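PDB 4MV2: plu4264 from Photorhabdus luminescens subsp. laumondii, which is of unknown function but binds a nickel ion in a cupin fold and may be a metal-dependent enzyme. Local coordinates for residues S47-N53 with L86-V92. Numbering follows the deposited sequence.
Sequences SFRHSHN and LDSEHHV. With NI (nickel (II) ion), chain C.
H50 and H90 face each other as an antiparallel hydrogen-bonded pair, H90 N reaching H50 O at 2.9 Å and H50 N returning to H90 O at 3.2 Å, while further bonds tie the two segments on either side of that pair, D87 N to H52 O at one end and S47 N to V92 O at the other. The pairing illustrates how a cupin builds its metal site: two histidines from the segment 47-53 and one from strand 90-94 converge on one ion, here nickel. H50 NE2 and H52 NE2 each bind it at 2.1 Å; H90 NE2, E56 and two waters complete six ligands. The rings are turned sharply against one another, the edge of H50 meeting the face of H90 in an offset edge-to-face pair with planes at 65°. With chi1 at 49°, the H90 ring swings back over the backbone between N and carbonyl carbon, and its ND1 donates in the ring plane to S88 O, a second-shell bond that helps fix the ring's rotation. E54 does the same for H52, its carbonyl accepting from ND1.

Away from the metal, E89 bends at chi2 (-73°) beside the extended R49, whose guanidinium lies with one face over E89 CB and CG. The salt bridge from R49 NH1 to E89 OE1 is long, 3.7 Å, and OE1 lies well out of the guanidinium plane with no N-H pointing at it, so it probably acts through charge alone. The other carboxylate oxygen, OE2, is met from above its plane by S51 OG at 3.0 Å. Water 2 donates to both S51 OG and D87 OD1, and that same OD1 receives N53 ND2 on its syn lone pair at 2.8 Å.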
loop_
_atom_site.group_PDB
_atom_site.type_symbol
_atom_site.label_atom_id
_atom_site.label_comp_id
_atom_site.label_asym_id
_atom_site.label_seq_id
_atom_site.Cartn_x
_atom_site.Cartn_y
_atom_site.Cartn_z
ATOM N N SER A 47 -5.589 -16.142 -9.501
ATOM C CA SER A 47 -5.076 -15.138 -10.463
ATOM C C SER A 47 -4.075 -15.733 -11.446
ATOM O O SER A 47 -3.670 -16.871 -11.312
ATOM C CB SER A 47 -4.486 -13.944 -9.740
ATOM O OG SER A 47 -3.292 -14.306 -9.073
ATOM N N PHE A 48 -3.669 -14.932 -12.434
ATOM C CA PHE A 48 -2.815 -15.378 -13.536
ATOM C C PHE A 48 -1.356 -15.427 -13.133
ATOM O O PHE A 48 -0.827 -14.480 -12.654
ATOM C CB PHE A 48 -2.987 -14.401 -14.710
ATOM C CG PHE A 48 -2.087 -14.668 -15.853
ATOM C CD1 PHE A 48 -2.455 -15.576 -16.821
ATOM C CD2 PHE A 48 -0.865 -13.992 -15.990
ATOM C CE1 PHE A 48 -1.615 -15.823 -17.918
ATOM C CE2 PHE A 48 -0.024 -14.236 -17.080
ATOM C CZ PHE A 48 -0.408 -15.148 -18.035
ATOM N N ARG A 49 -0.706 -16.552 -13.362
ATOM C CA ARG A 49 0.678 -16.731 -12.898
ATOM C C ARG A 49 1.646 -15.979 -13.802
ATOM O O ARG A 49 1.567 -16.092 -15.045
ATOM C CB ARG A 49 0.987 -18.237 -12.824
ATOM C CG ARG A 49 2.386 -18.582 -12.308
ATOM C CD ARG A 49 2.500 -20.097 -12.078
ATOM N NE ARG A 49 3.839 -20.581 -11.677
ATOM C CZ ARG A 49 4.781 -21.074 -12.503
ATOM N NH1 ARG A 49 4.582 -21.161 -13.820
ATOM N NH2 ARG A 49 5.948 -21.494 -12.012
ATOM N N HIS A 50 2.524 -15.154 -13.211
ATOM C CA HIS A 50 3.554 -14.520 -14.039
ATOM C C HIS A 50 4.809 -14.296 -13.248
ATOM O O HIS A 50 4.867 -14.574 -12.035
ATOM C CB HIS A 50 3.034 -13.188 -14.609
ATOM C CG HIS A 50 2.961 -12.036 -13.633
ATOM N ND1 HIS A 50 2.711 -10.744 -14.058
ATOM C CD2 HIS A 50 3.127 -11.958 -12.289
ATOM C CE1 HIS A 50 2.686 -9.930 -13.015
ATOM N NE2 HIS A 50 2.938 -10.639 -11.927
ATOM N N SER A 51 5.799 -13.733 -13.918
ATOM C CA SER A 51 7.053 -13.368 -13.271
ATOM C C SER A 51 7.624 -12.150 -13.965
ATOM O O SER A 51 7.237 -11.831 -15.097
ATOM C CB SER A 51 8.060 -14.522 -13.345
ATOM O OG SER A 51 8.511 -14.746 -14.673
ATOM N N HIS A 52 8.517 -11.446 -13.282
ATOM C CA HIS A 52 9.063 -10.209 -13.831
ATOM C C HIS A 52 10.299 -9.727 -13.081
ATOM O O HIS A 52 10.506 -10.069 -11.915
ATOM C CB HIS A 52 8.000 -9.108 -13.826
ATOM C CG HIS A 52 7.146 -9.088 -12.588
ATOM N ND1 HIS A 52 7.627 -8.700 -11.353
ATOM C CD2 HIS A 52 5.840 -9.409 -12.398
ATOM C CE1 HIS A 52 6.657 -8.791 -10.454
ATOM N NE2 HIS A 52 5.560 -9.215 -11.066
ATOM N N ASN A 53 11.096 -8.909 -13.774
ATOM C CA ASN A 53 12.260 -8.219 -13.216
ATOM C C ASN A 53 11.882 -7.225 -12.120
ATOM O O ASN A 53 12.689 -6.953 -11.239
ATOM C CB ASN A 53 13.030 -7.426 -14.301
ATOM C CG ASN A 53 13.648 -8.295 -15.385
ATOM O OD1 ASN A 53 13.966 -7.780 -16.466
ATOM N ND2 ASN A 53 13.848 -9.588 -15.113
ATOM N N LEU A 86 12.386 -11.321 -7.136
ATOM C CA LEU A 86 12.616 -10.995 -8.532
ATOM C C LEU A 86 12.564 -12.247 -9.385
ATOM O O LEU A 86 13.193 -13.259 -9.066
ATOM C CB LEU A 86 13.981 -10.315 -8.738
ATOM C CG LEU A 86 14.149 -8.963 -8.019
ATOM C CD1 LEU A 86 15.476 -8.322 -8.435
ATOM C CD2 LEU A 86 12.996 -8.022 -8.275
ATOM N N ASP A 87 11.803 -12.155 -10.470
ATOM C CA ASP A 87 11.691 -13.223 -11.451
ATOM C C ASP A 87 11.048 -14.495 -10.944
ATOM O O ASP A 87 11.079 -15.493 -11.621
ATOM C CB ASP A 87 13.068 -13.579 -12.020
ATOM C CG ASP A 87 13.720 -12.420 -12.744
ATOM O OD1 ASP A 87 13.016 -11.673 -13.466
ATOM O OD2 ASP A 87 14.948 -12.266 -12.591
ATOM N N SER A 88 10.442 -14.457 -9.768
ATOM C CA SER A 88 9.717 -15.637 -9.290
ATOM C C SER A 88 8.352 -15.684 -9.957
ATOM O O SER A 88 7.746 -14.637 -10.192
ATOM C CB SER A 88 9.527 -15.564 -7.783
ATOM O OG SER A 88 8.659 -14.496 -7.395
ATOM N N GLU A 89 7.864 -16.890 -10.226
ATOM C CA GLU A 89 6.501 -17.101 -10.678
ATOM C C GLU A 89 5.567 -17.014 -9.495
ATOM O O GLU A 89 5.791 -17.638 -8.462
ATOM C CB GLU A 89 6.350 -18.459 -11.349
ATOM C CG GLU A 89 7.240 -18.657 -12.574
ATOM C CD GLU A 89 6.790 -17.876 -13.827
ATOM O OE1 GLU A 89 5.576 -17.569 -13.955
ATOM O OE2 GLU A 89 7.664 -17.604 -14.701
ATOM N N HIS A 90 4.516 -16.231 -9.646
ATOM C CA HIS A 90 3.613 -16.006 -8.542
ATOM C C HIS A 90 2.225 -15.872 -9.009
ATOM O O HIS A 90 1.987 -15.322 -10.095
ATOM C CB HIS A 90 3.991 -14.755 -7.711
ATOM C CG HIS A 90 4.248 -13.499 -8.515
ATOM N ND1 HIS A 90 5.397 -13.313 -9.261
ATOM C CD2 HIS A 90 3.538 -12.344 -8.628
ATOM C CE1 HIS A 90 5.363 -12.118 -9.830
ATOM N NE2 HIS A 90 4.254 -11.501 -9.453
ATOM N N HIS A 91 1.319 -16.414 -8.202
ATOM C CA HIS A 91 -0.118 -16.131 -8.319
ATOM C C HIS A 91 -0.838 -16.341 -6.965
ATOM O O HIS A 91 -0.234 -16.788 -5.967
ATOM C CB HIS A 91 -0.753 -16.957 -9.463
ATOM C CG HIS A 91 -0.954 -18.419 -9.187
ATOM N ND1 HIS A 91 0.059 -19.359 -9.289
ATOM C CD2 HIS A 91 -2.080 -19.112 -8.898
ATOM C CE1 HIS A 91 -0.441 -20.561 -9.077
ATOM N NE2 HIS A 91 -1.731 -20.438 -8.810
ATOM N N VAL A 92 -2.114 -15.987 -6.959
ATOM C CA VAL A 92 -2.928 -15.950 -5.762
ATOM C C VAL A 92 -4.086 -16.922 -5.924
ATOM O O VAL A 92 -4.748 -16.932 -6.953
ATOM C CB VAL A 92 -3.461 -14.537 -5.534
ATOM C CG1 VAL A 92 -4.232 -14.451 -4.225
ATOM C CG2 VAL A 92 -2.293 -13.529 -5.509
HETATM NI NI NI C . 3.619 -9.587 -10.229
HETATM O O HOH W 1 2.895 -19.294 -8.880
HETATM O O HOH W 2 11.028 -12.749 -15.181
HETATM O O HOH W 3 8.474 -11.926 -10.483
HETATM O O HOH W 4 1.740 -9.594 -9.346
HETATM O O HOH W 5 2.881 -7.694 -11.001
#